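Local coordinates for hypothetical protein aq_1494 (Aquifex aeolicus, PDB 2EGR) that is a putative esterase of the 4-hydroxybenzoyl-CoA thioesterase family that probably hydrolyses fatty acyl-CoA thioesters, at residues F89-F94 and T105-V110. Sequence-based numbering, arbitrary orientation.
Sequences FSYIVF and TKHCMV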
# COMPACT_ATOMS: atom_id res chain seq x y z
N PHE A 89 22.11 -4.68 6.46
CA PHE A 89 22.07 -3.26 6.71
C PHE A 89 21.42 -2.94 8.04
O PHE A 89 20.48 -3.63 8.46
CB PHE A 89 21.28 -2.50 5.62
CG PHE A 89 21.95 -2.48 4.28
CD1 PHE A 89 23.08 -1.71 4.05
CD2 PHE A 89 21.40 -3.19 3.21
CE1 PHE A 89 23.67 -1.67 2.77
CE2 PHE A 89 21.98 -3.15 1.93
CZ PHE A 89 23.12 -2.41 1.72
N SER A 90 21.91 -1.88 8.68
CA SER A 90 21.24 -1.28 9.82
C SER A 90 20.72 0.10 9.42
O SER A 90 21.22 0.73 8.47
CB SER A 90 22.11 -1.22 11.09
OG SER A 90 22.97 -0.11 11.13
N TYR A 91 19.66 0.52 10.08
CA TYR A 91 18.98 1.76 9.74
C TYR A 91 18.63 2.45 11.03
O TYR A 91 18.20 1.79 12.01
CB TYR A 91 17.66 1.53 8.95
CG TYR A 91 17.72 0.59 7.80
CD1 TYR A 91 17.85 1.05 6.51
CD2 TYR A 91 17.62 -0.77 7.99
CE1 TYR A 91 17.90 0.17 5.43
CE2 TYR A 91 17.67 -1.65 6.94
CZ TYR A 91 17.83 -1.19 5.67
OH TYR A 91 17.84 -2.09 4.67
N ILE A 92 18.84 3.76 11.07
CA ILE A 92 18.25 4.60 12.09
C ILE A 92 17.40 5.68 11.43
O ILE A 92 17.84 6.35 10.49
CB ILE A 92 19.30 5.28 13.04
CG1 ILE A 92 20.20 4.21 13.67
CG2 ILE A 92 18.59 6.05 14.14
CD1 ILE A 92 21.63 4.68 13.97
N VAL A 93 16.16 5.80 11.89
CA VAL A 93 15.27 6.83 11.37
C VAL A 93 15.29 8.02 12.29
O VAL A 93 14.93 7.92 13.47
CB VAL A 93 13.82 6.31 11.19
CG1 VAL A 93 12.92 7.46 10.66
CG2 VAL A 93 13.82 5.09 10.25
N PHE A 94 15.76 9.16 11.76
CA PHE A 94 15.80 10.40 12.52
C PHE A 94 14.73 11.40 12.14
O PHE A 94 14.44 11.60 10.96
CB PHE A 94 17.16 11.10 12.35
CG PHE A 94 18.28 10.41 13.07
CD1 PHE A 94 18.45 10.59 14.44
CD2 PHE A 94 19.14 9.58 12.38
CE1 PHE A 94 19.49 9.95 15.12
CE2 PHE A 94 20.19 8.93 13.04
CZ PHE A 94 20.36 9.12 14.41
N THR A 105 17.99 -5.31 8.19
CA THR A 105 17.58 -6.24 7.15
C THR A 105 18.78 -7.06 6.69
O THR A 105 19.89 -6.53 6.51
CB THR A 105 16.95 -5.53 5.94
OG1 THR A 105 17.90 -4.63 5.35
CG2 THR A 105 15.69 -4.74 6.36
N LYS A 106 18.55 -8.35 6.48
CA LYS A 106 19.57 -9.25 5.97
C LYS A 106 19.13 -9.82 4.63
O LYS A 106 17.93 -10.17 4.44
CB LYS A 106 19.88 -10.35 6.98
CG LYS A 106 20.91 -11.34 6.51
CD LYS A 106 21.10 -12.47 7.52
CE LYS A 106 22.40 -13.21 7.25
NZ LYS A 106 22.41 -14.51 7.98
N HIS A 107 20.08 -9.91 3.71
CA HIS A 107 19.84 -10.22 2.31
C HIS A 107 20.80 -11.27 1.77
O HIS A 107 21.92 -11.42 2.26
CB HIS A 107 19.99 -8.97 1.43
CG HIS A 107 19.12 -7.83 1.87
ND1 HIS A 107 19.49 -6.96 2.87
CD2 HIS A 107 17.90 -7.44 1.46
CE1 HIS A 107 18.53 -6.07 3.06
NE2 HIS A 107 17.54 -6.35 2.22
N CYS A 108 20.37 -11.95 0.74
CA CYS A 108 21.23 -12.82 -0.02
C CYS A 108 20.91 -12.58 -1.48
O CYS A 108 20.10 -11.70 -1.80
CB CYS A 108 21.05 -14.28 0.43
SG CYS A 108 19.48 -15.03 0.01
N MET A 109 21.58 -13.31 -2.37
CA MET A 109 21.45 -13.06 -3.79
C MET A 109 21.18 -14.33 -4.58
O MET A 109 21.66 -15.42 -4.24
CB MET A 109 22.67 -12.32 -4.34
CG MET A 109 22.75 -10.85 -3.90
SD MET A 109 23.97 -9.86 -4.77
CE MET A 109 24.19 -8.64 -3.54
N VAL A 110 20.42 -14.16 -5.65
CA VAL A 110 19.92 -15.28 -6.43
C VAL A 110 20.13 -15.04 -7.93
O VAL A 110 19.90 -13.93 -8.45
CB VAL A 110 18.42 -15.58 -6.06
CG1 VAL A 110 17.65 -16.24 -7.19
CG2 VAL A 110 18.35 -16.40 -4.77
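Phe89 and Thr105 face each other as an antiparallel hydrogen-bonded pair, the one bridge between segments 89-94 and 105-110. Phe89 N donates to Thr105 O at 2.9 Å, and Thr105 N returns a bond to Phe89 O at 3.0 Å with an N-H...O angle of 160°, so both residues have their amide and carbonyl satisfied. Tyr91, two residues on, crosses the Thr105 side chain at about a right angle. Its OH lies 2.6 Å from Thr105 OG1, a hydrogen bond in which either hydroxyl could donate, although the position of OG1 is less sure. As modelled, Thr105 OG1 sits between its backbone N and carbonyl carbon (chi1 60°), which brings it to the edge of the tyrosine ring, while Thr105 CG2 packs 3.7 Å from Tyr91 CE2. Arg33 NH1, from helix 22-39, gives the buried tyrosine hydroxyl a second hydrogen-bonding partner, and Phe29 of that helix stacks on the ring. A phenylalanine in place of Tyr91 would probably leave Thr105 OG1 and Arg33 NH1 each short of a buried partner. Phe89, Tyr91, Thr105 and His107 all lie on the side of hairpin 86-111 that meets helix 22-39, as expected of the hotdog fold, in which an antiparallel sheet wraps round a long central helix.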